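Local coordinates for isoaspartyl dipeptidase (Fervidobacterium islandicum, PDB 7CDH) that is a zinc-binding M38-family metallopeptidase that hydrolyses isoaspartyl (beta-aspartyl) dipeptides and acts in protein repair, at the interface of chains A and B and the interface of chains A and C. Sequence-based numbering; all coordinates share one arbitrary frame. Chains: chain A/B/C, Isoaspartyl dipeptidase.

Contact 1: the interface of chains A and B. Residues chain A 2, 24, 26-28, 349; chain B 2, 24, 41.
The phenyl ring of B:Phe41 has the methyl CG2 of A:Ile28 over one face, 3.9 Å above the ring plane and displaced toward the rim, so the methyl sits near CG and CD1 instead of over the ring centre. A chi1 of 43° places CG of B:Phe41 on the side flanked by both backbone N and carbonyl C, from where the ring presents this face to A:Ile28. The phenol of B:Tyr24 is met differently. CG1 of A:Ile28 lies beyond its rim and raised from the plane, 3.5 Å from CE2, as the two side chains run antiparallel alongside one another. On the other side of the ring plane, near the phenol tip, CB of A:Lys26 stands 3.8 Å from the hydroxyl OH. The tyrosine therefore inserts between A:Ile28 and A:Lys26. Its OH is also 3.8 Å from the carbonyl O of A:Val27, too far for a bond; the contact is apolar throughout this patch.

A:Ile28 uses all its outer branches: CD1 meets CD1 of B:Ile2 at 3.4 Å, the two side chains lying roughly perpendicular, while CG2 is 3.8 Å from that same B:Ile2 methyl. CD1 of A:Ile2 faces CD1 of B:Ile2 tip to tip at 4.0 Å, like residues of two copies meeting across the two-fold.

The patch belongs to a two-fold homodimeric interface of the deposited assembly, which may or may not persist outside the crystal. In the fold, A:Ile2 and B:Ile2 open strand 2-6 and A:Ile28 belongs to strand 27-31; B:Tyr24 and A:Lys26 lie in the loop between strands 19-23 and 27-31, and B:Phe41 shortly precedes strand 43-47, all apparently within the small beta domain beside the metal-binding barrel.

Contact 2: the interface of chains A and C. Residues chain A 100, 102, 131; chain C 142-143, 146, 185.
The backbone N of A:Ile102 donates to the carboxylate OD1 of A:Asp100, 2.8 Å away and 151° at the hydrogen, reaching the oxygen almost in line with the C-O bond. This bond within chain A ties together two residues that both touch chain C and should limit rotation of the carboxylate. The same OD1 has the terminal methyl CD1 of C:Ile185 at 3.7 Å, the two side chains set nearly perpendicular; OD2 instead lies near the CG2 branch of that isoleucine. Here loops of chain A pack on helices 141-147 and 169-186 of chain C, in a homomeric interface that may or may not persist outside the crystal.

A:Ile102 hides 79 Å² against chain C. Its CD1 reaches the thioether SD of C:Met142 at 3.8 Å and the CG methylene of C:Arg143 at 3.9 Å, while CG2 is turned toward CG1 of C:Val146. These three partners come from one helix, 141-147. C:Met142 runs extended as far as SD and then bends at chi3 (-72°), which carries its methyl CE to CD of A:Arg131, 3.8 Å away; the two long side chains pass each other antiparallel.

A water-mediated polar link joins the chains: water 1 is 2.8 Å from the carbonyl O of A:Ile102 and 3.0 Å from NH1 of C:Arg143, whose N-H bond to it is bent (142° at the hydrogen), and it sits in plane at the edge of the guanidinium.

Contact 1: the interface of chains A and B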
loop_
_atom_site.group_PDB
_atom_site.type_symbol
_atom_site.label_atom_id
_atom_site.label_comp_id
_atom_site.label_asym_id
_atom_site.label_seq_id
_atom_site.Cartn_x
_atom_site.Cartn_y
_atom_site.Cartn_z
ATOM N N ILE A 2 -8.095 42.438 -31.848
ATOM C CA ILE A 2 -9.189 43.245 -31.247
ATOM C C ILE A 2 -10.386 43.226 -32.190
ATOM O O ILE A 2 -10.159 43.324 -33.395
ATOM C CB ILE A 2 -8.689 44.665 -30.962
ATOM C CG1 ILE A 2 -7.845 44.648 -29.688
ATOM C CG2 ILE A 2 -9.854 45.636 -30.873
ATOM C CD1 ILE A 2 -7.199 45.956 -29.374
ATOM N N TYR A 24 -10.801 41.772 -26.819
ATOM C CA TYR A 24 -9.712 40.847 -27.234
ATOM C C TYR A 24 -10.129 39.435 -26.788
ATOM O O TYR A 24 -10.936 38.794 -27.484
ATOM C CB TYR A 24 -8.387 41.303 -26.610
ATOM C CG TYR A 24 -7.120 40.814 -27.270
ATOM C CD1 TYR A 24 -7.078 39.677 -28.057
ATOM C CD2 TYR A 24 -5.935 41.509 -27.090
ATOM C CE1 TYR A 24 -5.903 39.271 -28.676
ATOM C CE2 TYR A 24 -4.755 41.119 -27.702
ATOM C CZ TYR A 24 -4.734 39.995 -28.502
ATOM O OH TYR A 24 -3.563 39.637 -29.113
ATOM N N LYS A 26 -10.683 39.453 -23.277
ATOM C CA LYS A 26 -11.574 40.125 -22.307
ATOM C C LYS A 26 -12.283 41.326 -22.957
ATOM O O LYS A 26 -11.810 41.868 -23.988
ATOM C CB LYS A 26 -10.755 40.461 -21.065
ATOM C CG LYS A 26 -10.120 39.239 -20.416
ATOM C CD LYS A 26 -10.145 39.261 -18.919
ATOM C CE LYS A 26 -9.181 38.299 -18.267
ATOM N NZ LYS A 26 -8.568 38.931 -17.071
ATOM N N VAL A 27 -13.446 41.687 -22.415
ATOM C CA VAL A 27 -14.215 42.882 -22.870
ATOM C C VAL A 27 -13.419 44.132 -22.508
ATOM O O VAL A 27 -13.114 44.329 -21.294
ATOM C CB VAL A 27 -15.617 42.956 -22.246
ATOM C CG1 VAL A 27 -16.251 44.309 -22.573
ATOM C CG2 VAL A 27 -16.496 41.808 -22.716
ATOM N N ILE A 28 -13.113 44.941 -23.520
ATOM C CA ILE A 28 -12.324 46.197 -23.385
ATOM C C ILE A 28 -13.254 47.375 -23.051
ATOM O O ILE A 28 -12.839 48.195 -22.223
ATOM C CB ILE A 28 -11.486 46.454 -24.646
ATOM C CG1 ILE A 28 -10.290 45.499 -24.712
ATOM C CG2 ILE A 28 -11.041 47.907 -24.701
ATOM C CD1 ILE A 28 -9.695 45.370 -26.091
ATOM N N GLY A 349 -13.576 43.955 -18.550
ATOM C CA GLY A 349 -12.672 43.074 -17.772
ATOM C C GLY A 349 -13.179 41.638 -17.617
ATOM O O GLY A 349 -12.370 40.766 -17.317
ATOM N N ILE B 2 -6.132 48.647 -21.833
ATOM C CA ILE B 2 -5.181 48.749 -22.970
ATOM C C ILE B 2 -4.148 49.824 -22.649
ATOM O O ILE B 2 -4.551 50.852 -22.107
ATOM C CB ILE B 2 -5.948 49.041 -24.263
ATOM C CG1 ILE B 2 -6.587 47.746 -24.764
ATOM C CG2 ILE B 2 -5.034 49.674 -25.298
ATOM C CD1 ILE B 2 -7.466 47.929 -25.957
ATOM N N TYR B 24 -2.696 44.637 -24.106
ATOM C CA TYR B 24 -3.591 44.322 -22.959
ATOM C C TYR B 24 -2.807 43.387 -22.023
ATOM O O TYR B 24 -1.977 43.875 -21.236
ATOM C CB TYR B 24 -4.889 43.693 -23.482
ATOM C CG TYR B 24 -6.088 43.748 -22.566
ATOM C CD1 TYR B 24 -5.975 43.893 -21.195
ATOM C CD2 TYR B 24 -7.366 43.641 -23.093
ATOM C CE1 TYR B 24 -7.100 43.972 -20.383
ATOM C CE2 TYR B 24 -8.497 43.720 -22.298
ATOM C CZ TYR B 24 -8.368 43.888 -20.934
ATOM O OH TYR B 24 -9.498 43.982 -20.168
ATOM N N PHE B 41 -11.871 54.411 -26.125
ATOM C CA PHE B 41 -11.936 53.690 -24.827
ATOM C C PHE B 41 -10.810 54.200 -23.932
ATOM O O PHE B 41 -9.777 54.621 -24.495
ATOM C CB PHE B 41 -11.831 52.172 -25.012
ATOM C CG PHE B 41 -10.802 51.660 -25.998
ATOM C CD1 PHE B 41 -9.472 51.502 -25.633
ATOM C CD2 PHE B 41 -11.170 51.279 -27.283
ATOM C CE1 PHE B 41 -8.535 51.009 -26.536
ATOM C CE2 PHE B 41 -10.236 50.778 -28.183
ATOM C CZ PHE B 41 -8.919 50.636 -27.806
#

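Contact 2: the interface of chains A and C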
loop_
_atom_site.group_PDB
_atom_site.type_symbol
_atom_site.label_atom_id
_atom_site.label_comp_id
_atom_site.label_asym_id
_atom_site.label_seq_id
_atom_site.Cartn_x
_atom_site.Cartn_y
_atom_site.Cartn_z
ATOM N N ASP A 100 -21.428 5.430 -13.157
ATOM C CA ASP A 100 -20.261 4.569 -13.450
ATOM C C ASP A 100 -18.965 5.344 -13.146
ATOM O O ASP A 100 -18.505 6.136 -14.020
ATOM C CB ASP A 100 -20.313 4.044 -14.884
ATOM C CG ASP A 100 -19.186 3.087 -15.229
ATOM O OD1 ASP A 100 -18.374 2.786 -14.328
ATOM O OD2 ASP A 100 -19.162 2.601 -16.366
ATOM N N ILE A 102 -16.255 3.300 -12.506
ATOM C CA ILE A 102 -15.346 2.128 -12.749
ATOM C C ILE A 102 -14.760 2.243 -14.154
ATOM O O ILE A 102 -13.521 2.172 -14.273
ATOM C CB ILE A 102 -16.063 0.771 -12.628
ATOM C CG1 ILE A 102 -16.792 0.600 -11.295
ATOM C CG2 ILE A 102 -15.089 -0.372 -12.850
ATOM C CD1 ILE A 102 -15.863 0.517 -10.124
ATOM N N ARG A 131 -20.624 7.558 -6.333
ATOM C CA ARG A 131 -20.343 6.664 -5.197
ATOM C C ARG A 131 -19.570 7.399 -4.107
ATOM O O ARG A 131 -18.657 8.150 -4.405
ATOM C CB ARG A 131 -19.528 5.470 -5.654
ATOM C CG ARG A 131 -19.214 4.512 -4.519
ATOM C CD ARG A 131 -18.789 3.203 -5.111
ATOM N NE ARG A 131 -18.563 2.224 -4.081
ATOM C CZ ARG A 131 -17.462 2.120 -3.359
ATOM N NH1 ARG A 131 -16.449 2.959 -3.541
ATOM N NH2 ARG A 131 -17.409 1.169 -2.440
ATOM N N MET C 142 -17.552 -4.248 -6.404
ATOM C CA MET C 142 -18.153 -3.609 -7.587
ATOM C C MET C 142 -17.252 -3.884 -8.791
ATOM O O MET C 142 -17.794 -4.202 -9.851
ATOM C CB MET C 142 -18.345 -2.118 -7.385
ATOM C CG MET C 142 -19.061 -1.494 -8.536
ATOM S SD MET C 142 -19.230 0.299 -8.405
ATOM C CE MET C 142 -20.448 0.445 -7.100
ATOM N N ARG C 143 -15.928 -3.761 -8.642
ATOM C CA ARG C 143 -14.983 -4.097 -9.730
ATOM C C ARG C 143 -15.057 -5.590 -10.056
ATOM O O ARG C 143 -14.961 -5.898 -11.241
ATOM C CB ARG C 143 -13.539 -3.749 -9.391
ATOM C CG ARG C 143 -13.267 -2.264 -9.394
ATOM C CD ARG C 143 -11.858 -2.030 -8.865
ATOM N NE ARG C 143 -10.957 -2.525 -9.873
ATOM C CZ ARG C 143 -10.624 -1.817 -10.936
ATOM N NH1 ARG C 143 -11.146 -0.598 -11.074
ATOM N NH2 ARG C 143 -9.808 -2.347 -11.854
ATOM N N VAL C 146 -18.083 -6.207 -12.260
ATOM C CA VAL C 146 -18.000 -5.536 -13.590
ATOM C C VAL C 146 -16.972 -6.305 -14.434
ATOM O O VAL C 146 -17.330 -6.677 -15.557
ATOM C CB VAL C 146 -17.753 -4.021 -13.439
ATOM C CG1 VAL C 146 -17.452 -3.305 -14.747
ATOM C CG2 VAL C 146 -18.928 -3.345 -12.776
ATOM N N ILE C 185 -24.142 -1.795 -14.205
ATOM C CA ILE C 185 -23.073 -1.458 -15.180
ATOM C C ILE C 185 -22.799 -2.685 -16.063
ATOM O O ILE C 185 -22.517 -2.530 -17.269
ATOM C CB ILE C 185 -21.828 -0.988 -14.399
ATOM C CG1 ILE C 185 -22.091 0.336 -13.672
ATOM C CG2 ILE C 185 -20.593 -0.889 -15.291
ATOM C CD1 ILE C 185 -21.008 0.718 -12.642
HETATM O O HOH W 1 -11.218 1.869 -12.727
#

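Contact 1 and contact 2 sit about 48 Å apart, measured between the centres of their C-alpha atoms, and draw on different residues and different elements of chain A. Contact 1 uses strands and loops of what appears to be the small beta domain and belongs to a two-fold interface, whereas contact 2 sets loops of chain A against two helices of chain C without exact two-fold symmetry. Because these two patches share no residue and lie far apart, chain A meets both neighbours at once, which is compatible with the eight-copy deposited assembly; the coordinates alone do not prove that this octamer forms in solution.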